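Local coordinates for ABC transporter ATP-binding protein (Leptospira interrogans serovar Copenhageni, PDB 4HZI) that probably binds and hydrolyses ATP as the nucleotide-binding subunit of an orphan ABC transporter involved in manganese utilization and tolerance, at residues A[232-237]-A[269-274]; A[275-280]-A[284-289]. All coordinates share one frame; numbering follows the deposited sequence.

Contact 1 (A[232-237]-A[269-274]); sequences HRPEEI and DLYDIP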
loop_
_atom_site.group_PDB
_atom_site.type_symbol
_atom_site.label_atom_id
_atom_site.label_comp_id
_atom_site.label_asym_id
_atom_site.label_seq_id
_atom_site.Cartn_x
_atom_site.Cartn_y
_atom_site.Cartn_z
ATOM N N HIS A 232 6.386 -6.260 -0.103
ATOM C CA HIS A 232 6.864 -5.806 1.203
ATOM C C HIS A 232 5.880 -6.112 2.308
ATOM O O HIS A 232 6.120 -5.758 3.447
ATOM C CB HIS A 232 7.264 -4.336 1.213
ATOM C CG HIS A 232 6.122 -3.383 1.070
ATOM N ND1 HIS A 232 5.658 -3.002 -0.165
ATOM C CD2 HIS A 232 5.407 -2.674 1.979
ATOM C CE1 HIS A 232 4.675 -2.128 -0.018
ATOM N NE2 HIS A 232 4.488 -1.924 1.267
ATOM N N ARG A 233 4.805 -6.846 2.005
ATOM C CA ARG A 233 3.777 -7.124 3.004
ATOM C C ARG A 233 3.478 -8.605 3.124
ATOM O O ARG A 233 2.798 -9.151 2.257
ATOM C CB ARG A 233 2.469 -6.427 2.626
ATOM C CG ARG A 233 2.519 -4.921 2.763
ATOM C CD ARG A 233 1.092 -4.377 2.626
ATOM N NE ARG A 233 1.168 -2.962 2.334
ATOM C CZ ARG A 233 1.035 -1.980 3.222
ATOM N NH1 ARG A 233 0.745 -2.217 4.511
ATOM N NH2 ARG A 233 1.177 -0.729 2.800
ATOM N N PRO A 234 3.912 -9.240 4.221
ATOM C CA PRO A 234 3.735 -10.680 4.358
ATOM C C PRO A 234 2.301 -11.145 4.214
ATOM O O PRO A 234 2.074 -12.245 3.669
ATOM C CB PRO A 234 4.261 -10.947 5.766
ATOM C CG PRO A 234 5.346 -9.975 5.898
ATOM C CD PRO A 234 4.802 -8.726 5.283
ATOM N N GLU A 235 1.341 -10.307 4.575
ATOM C CA GLU A 235 -0.075 -10.710 4.493
ATOM C C GLU A 235 -0.619 -10.876 3.086
ATOM O O GLU A 235 -1.679 -11.457 2.917
ATOM C CB GLU A 235 -1.005 -9.765 5.301
ATOM C CG GLU A 235 -1.059 -8.337 4.794
ATOM C CD GLU A 235 0.092 -7.449 5.329
ATOM O OE1 GLU A 235 1.197 -7.924 5.769
ATOM O OE2 GLU A 235 -0.143 -6.243 5.336
ATOM N N GLU A 236 0.117 -10.401 2.083
ATOM C CA GLU A 236 -0.251 -10.490 0.682
ATOM C C GLU A 236 0.170 -11.785 0.013
ATOM O O GLU A 236 0.001 -11.910 -1.209
ATOM C CB GLU A 236 0.431 -9.354 -0.092
ATOM C CG GLU A 236 -0.176 -7.996 0.175
ATOM C CD GLU A 236 0.558 -6.849 -0.499
ATOM O OE1 GLU A 236 1.551 -7.059 -1.261
ATOM O OE2 GLU A 236 0.086 -5.733 -0.288
ATOM N N ILE A 237 0.801 -12.697 0.758
ATOM C CA ILE A 237 1.445 -13.874 0.147
ATOM C C ILE A 237 0.496 -15.062 0.184
ATOM O O ILE A 237 0.219 -15.573 1.246
ATOM C CB ILE A 237 2.731 -14.277 0.907
ATOM C CG1 ILE A 237 3.745 -13.127 0.845
ATOM C CG2 ILE A 237 3.331 -15.503 0.271
ATOM C CD1 ILE A 237 4.911 -13.254 1.776
ATOM N N ASP A 269 15.473 -10.265 11.870
ATOM C CA ASP A 269 16.690 -9.838 11.234
ATOM C C ASP A 269 16.349 -8.962 10.029
ATOM O O ASP A 269 16.976 -7.940 9.795
ATOM C CB ASP A 269 17.538 -11.033 10.799
ATOM C CG ASP A 269 18.893 -10.633 10.253
ATOM O OD1 ASP A 269 19.283 -9.468 10.431
ATOM O OD2 ASP A 269 19.578 -11.483 9.636
ATOM N N LEU A 270 15.287 -9.307 9.309
ATOM C CA LEU A 270 14.888 -8.505 8.172
ATOM C C LEU A 270 14.333 -7.102 8.599
ATOM O O LEU A 270 14.614 -6.116 7.970
ATOM C CB LEU A 270 13.802 -9.259 7.381
ATOM C CG LEU A 270 13.254 -8.586 6.156
ATOM C CD1 LEU A 270 14.328 -8.349 5.118
ATOM C CD2 LEU A 270 12.115 -9.419 5.583
ATOM N N TYR A 271 13.492 -7.104 9.601
ATOM C CA TYR A 271 12.693 -5.952 9.957
ATOM C C TYR A 271 13.315 -5.160 11.121
ATOM O O TYR A 271 12.883 -4.030 11.393
ATOM C CB TYR A 271 11.283 -6.399 10.301
ATOM C CG TYR A 271 10.498 -6.723 9.065
ATOM C CD1 TYR A 271 10.153 -5.737 8.166
ATOM C CD2 TYR A 271 10.149 -8.029 8.760
ATOM C CE1 TYR A 271 9.472 -6.006 7.010
ATOM C CE2 TYR A 271 9.433 -8.307 7.610
ATOM C CZ TYR A 271 9.070 -7.300 6.736
ATOM O OH TYR A 271 8.361 -7.620 5.568
ATOM N N ASP A 272 14.314 -5.738 11.789
ATOM C CA ASP A 272 15.032 -5.043 12.888
ATOM C C ASP A 272 14.195 -4.724 14.140
ATOM O O ASP A 272 14.546 -3.836 14.922
ATOM C CB ASP A 272 15.658 -3.749 12.348
ATOM C CG ASP A 272 16.740 -3.995 11.322
ATOM O OD1 ASP A 272 17.555 -4.943 11.473
ATOM O OD2 ASP A 272 16.799 -3.212 10.355
ATOM N N ILE A 273 13.106 -5.450 14.353
ATOM C CA ILE A 273 12.292 -5.285 15.527
ATOM C C ILE A 273 11.714 -6.589 15.968
ATOM O O ILE A 273 11.568 -7.503 15.156
ATOM C CB ILE A 273 11.084 -4.314 15.277
ATOM C CG1 ILE A 273 10.301 -4.703 14.027
ATOM C CG2 ILE A 273 11.574 -2.906 15.115
ATOM C CD1 ILE A 273 8.970 -3.994 13.920
ATOM N N PRO A 274 11.366 -6.681 17.261
ATOM C CA PRO A 274 10.719 -7.856 17.739
ATOM C C PRO A 274 9.348 -8.026 17.085
ATOM O O PRO A 274 8.583 -7.043 16.939
ATOM C CB PRO A 274 10.678 -7.659 19.267
ATOM C CG PRO A 274 11.679 -6.600 19.564
ATOM C CD PRO A 274 11.669 -5.724 18.354
#
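On the helix side Tyr-271 alone makes the contact, reaching its phenol end to His-232 and Pro-234 in the loop that follows strand 227-231. In the last turn of helix 264-271, Leu-270 packs on Leu-66 of the central sheet, and its CG lies 4.0 Å above one face of the Tyr-271 ring, toward the rim. At Tyr-271 the side chain takes CG anti to the carbonyl carbon (chi1 -76°), which carries the ring out from the helix to the loop. Tyr-271 OH stands 3.7 Å from Pro-234 CD. It is 3.6 Å from the backbone O of His-232, and no hydrogen bond joins them. Asp-272 leaves the helix with positive phi (65°), and its carboxylate forms salt bridges with Lys-248 and Arg-68. Ile-273 and Pro-274 then lead into the hairpin; the former packs on Leu-206 of the second subunit.

The loop side has its own order: a short 3-10 turn at 234-236, with Glu-236 N hydrogen-bonded to Arg-233 O at 3.0 Å. The imidazole of His-232 turns elsewhere, its ND1 hydrogen-bonded to Glu-199 and its ring against Asn-69 beside the probable P-loop. This histidine is consistent with the switch (H-loop) histidine of ABC ATPases. The chemistry is thus van der Waals contact around one phenol oxygen, burying just 81 Å² and implying a light touch between helix end and loop.

Contact 2 (A[275-280]-A[284-289]); sequences LQVQRI and WSVIPK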
loop_
_atom_site.group_PDB
_atom_site.type_symbol
_atom_site.label_atom_id
_atom_site.label_comp_id
_atom_site.label_asym_id
_atom_site.label_seq_id
_atom_site.Cartn_x
_atom_site.Cartn_y
_atom_site.Cartn_z
ATOM N N LEU A 275 9.079 -9.263 16.674
ATOM C CA LEU A 275 7.890 -9.624 15.924
ATOM C C LEU A 275 7.211 -10.840 16.490
ATOM O O LEU A 275 7.838 -11.739 17.053
ATOM C CB LEU A 275 8.260 -9.960 14.475
ATOM C CG LEU A 275 8.899 -8.848 13.666
ATOM C CD1 LEU A 275 9.489 -9.367 12.369
ATOM C CD2 LEU A 275 7.895 -7.747 13.377
ATOM N N GLN A 276 5.909 -10.874 16.294
ATOM C CA GLN A 276 5.080 -12.013 16.591
ATOM C C GLN A 276 4.677 -12.534 15.214
ATOM O O GLN A 276 4.010 -11.804 14.419
ATOM C CB GLN A 276 3.859 -11.538 17.385
ATOM C CG GLN A 276 2.922 -12.623 17.871
ATOM C CD GLN A 276 3.551 -13.402 18.998
ATOM O OE1 GLN A 276 3.825 -12.855 20.070
ATOM N NE2 GLN A 276 3.825 -14.671 18.752
ATOM N N VAL A 277 5.103 -13.756 14.899
ATOM C CA VAL A 277 4.850 -14.354 13.600
ATOM C C VAL A 277 3.972 -15.570 13.742
ATOM O O VAL A 277 4.268 -16.468 14.530
ATOM C CB VAL A 277 6.155 -14.769 12.900
ATOM C CG1 VAL A 277 5.870 -15.387 11.538
ATOM C CG2 VAL A 277 7.091 -13.572 12.771
ATOM N N GLN A 278 2.904 -15.642 12.981
ATOM C CA GLN A 278 2.040 -16.813 13.072
ATOM C C GLN A 278 1.213 -16.967 11.843
ATOM O O GLN A 278 1.207 -16.092 10.955
ATOM C CB GLN A 278 1.150 -16.710 14.308
ATOM C CG GLN A 278 0.179 -15.532 14.265
ATOM C CD GLN A 278 -0.390 -15.171 15.627
ATOM O OE1 GLN A 278 0.030 -14.194 16.291
ATOM N NE2 GLN A 278 -1.390 -15.928 16.032
ATOM N N ARG A 279 0.522 -18.092 11.745
ATOM C CA ARG A 279 -0.408 -18.304 10.666
ATOM C C ARG A 279 -1.844 -18.203 11.121
ATOM O O ARG A 279 -2.245 -18.816 12.116
ATOM C CB ARG A 279 -0.122 -19.616 9.918
ATOM C CG ARG A 279 1.038 -19.348 8.965
ATOM C CD ARG A 279 1.234 -20.300 7.862
ATOM N NE ARG A 279 0.187 -20.554 6.900
ATOM C CZ ARG A 279 0.020 -19.934 5.726
ATOM N NH1 ARG A 279 0.728 -18.868 5.370
ATOM N NH2 ARG A 279 -0.919 -20.366 4.910
ATOM N N ILE A 280 -2.616 -17.397 10.396
ATOM C CA ILE A 280 -4.028 -17.207 10.738
ATOM C C ILE A 280 -4.821 -17.322 9.477
ATOM O O ILE A 280 -4.500 -16.682 8.486
ATOM C CB ILE A 280 -4.266 -15.854 11.430
ATOM C CG1 ILE A 280 -3.437 -15.770 12.712
ATOM C CG2 ILE A 280 -5.740 -15.685 11.775
ATOM C CD1 ILE A 280 -3.421 -14.413 13.366
ATOM N N TRP A 284 -0.037 -15.344 6.445
ATOM C CA TRP A 284 1.050 -15.033 7.335
ATOM C C TRP A 284 0.682 -13.759 8.077
ATOM O O TRP A 284 0.426 -12.773 7.421
ATOM C CB TRP A 284 2.347 -14.759 6.510
ATOM C CG TRP A 284 2.880 -15.991 5.877
ATOM C CD1 TRP A 284 2.764 -16.364 4.570
ATOM C CD2 TRP A 284 3.582 -17.041 6.532
ATOM N NE1 TRP A 284 3.350 -17.595 4.379
ATOM C CE2 TRP A 284 3.878 -18.020 5.557
ATOM C CE3 TRP A 284 4.019 -17.239 7.847
ATOM C CZ2 TRP A 284 4.585 -19.203 5.861
ATOM C CZ3 TRP A 284 4.728 -18.398 8.146
ATOM C CH2 TRP A 284 5.005 -19.363 7.154
ATOM N N SER A 285 0.723 -13.788 9.408
ATOM C CA SER A 285 0.542 -12.624 10.282
ATOM C C SER A 285 1.882 -12.310 10.901
ATOM O O SER A 285 2.486 -13.152 11.581
ATOM C CB SER A 285 -0.504 -12.880 11.408
ATOM O OG SER A 285 -0.541 -11.816 12.331
ATOM N N VAL A 286 2.391 -11.114 10.624
ATOM C CA VAL A 286 3.678 -10.657 11.142
ATOM C C VAL A 286 3.422 -9.270 11.808
ATOM O O VAL A 286 3.202 -8.247 11.128
ATOM C CB VAL A 286 4.718 -10.566 10.025
ATOM C CG1 VAL A 286 6.082 -10.137 10.548
ATOM C CG2 VAL A 286 4.822 -11.912 9.296
ATOM N N ILE A 287 3.412 -9.265 13.131
ATOM C CA ILE A 287 2.964 -8.117 13.912
ATOM C C ILE A 287 4.039 -7.757 14.919
ATOM O O ILE A 287 4.511 -8.617 15.638
ATOM C CB ILE A 287 1.664 -8.458 14.660
ATOM C CG1 ILE A 287 0.491 -8.717 13.667
ATOM C CG2 ILE A 287 1.340 -7.392 15.702
ATOM C CD1 ILE A 287 -0.755 -9.254 14.328
ATOM N N PRO A 288 4.414 -6.489 14.982
ATOM C CA PRO A 288 5.370 -5.983 15.936
ATOM C C PRO A 288 4.968 -6.271 17.359
ATOM O O PRO A 288 3.778 -6.139 17.733
ATOM C CB PRO A 288 5.355 -4.470 15.670
ATOM C CG PRO A 288 4.941 -4.357 14.253
ATOM C CD PRO A 288 3.910 -5.408 14.099
ATOM N N LYS A 289 5.936 -6.691 18.169
ATOM C CA LYS A 289 5.656 -6.831 19.606
ATOM C C LYS A 289 5.625 -5.479 20.330
ATOM O O LYS A 289 6.384 -4.561 19.997
ATOM C CB LYS A 289 6.700 -7.720 20.274
ATOM C CG LYS A 289 6.693 -9.138 19.761
ATOM C CD LYS A 289 7.552 -10.016 20.660
ATOM C CE LYS A 289 7.361 -11.472 20.317
ATOM N NZ LYS A 289 8.537 -12.258 20.751
HETATM O O HOH W 1 1.046 -12.275 14.389
#
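Water 1 is held by three groups on one face of a two-stranded antiparallel beta hairpin: Gln-276 O, Gln-278 OE1 and Ser-285 OG. The water oxygen is 2.6 Å from Ser-285 OG. Ser-285 has OG anti to its own backbone nitrogen (chi1 173°), turned to meet the water, while the otherwise extended Gln-278 chain brings its amide oxygen in from the facing strand. Two hydrogen-bonded pairs stitch the strands: Gln-276 with Ile-287, whose Gln-276 N to Ile-287 O bond is 2.7 Å, and Gln-278 with Ser-285.

On the opposite face Val-277 and Val-286 pack with Leu-275. Leu-275 CD1 meets Val-286 CG1 at 3.9 Å, and Leu-267 of helix 264-271 packs on all three residues. At the far end of the ladder, Lys-289 lays its aliphatic chain by the Leu-275 backbone and carries NZ to Glu-264.

Arg-279 and Trp-284 continue that face toward the turn, Arg-279 lying across the indole and bending at chi3 (58°). Its CD sits over the six-membered ring, 3.9 Å from the centroid, while the guanidinium, whose NH2 is hydrogen-bonded to Asn-282, makes a cation-pi contact with the five-membered ring. The two planes are 67° apart, and Arg-279 NH1 hangs 3.1 Å above the Trp-284 indole.

In the fold
Contact 1 and contact 2 follow one another along the chain, their centres about 9 Å apart. Pro-274, closing the first, leads straight into strand 275-280, and its O lies 2.9 Å from Lys-289 N, a probable hydrogen bond that continues the hairpin's pairing. The hairpin also backs the 232-237 loop: Pro-234 CB packs on Val-286 CG2 at 3.7 Å, while Glu-235 CB approaches Trp-284 O. Pro-234 therefore touches both, its CD and CG meeting Tyr-271 and its CB meeting Val-286. Through His-232, contact 1 adjoins the probable nucleotide site, with Glu-199 and the P-loop pattern nearby. Both contacts also face the second subunit, where Leu-206 packs on Tyr-271, Ile-273 and Leu-275.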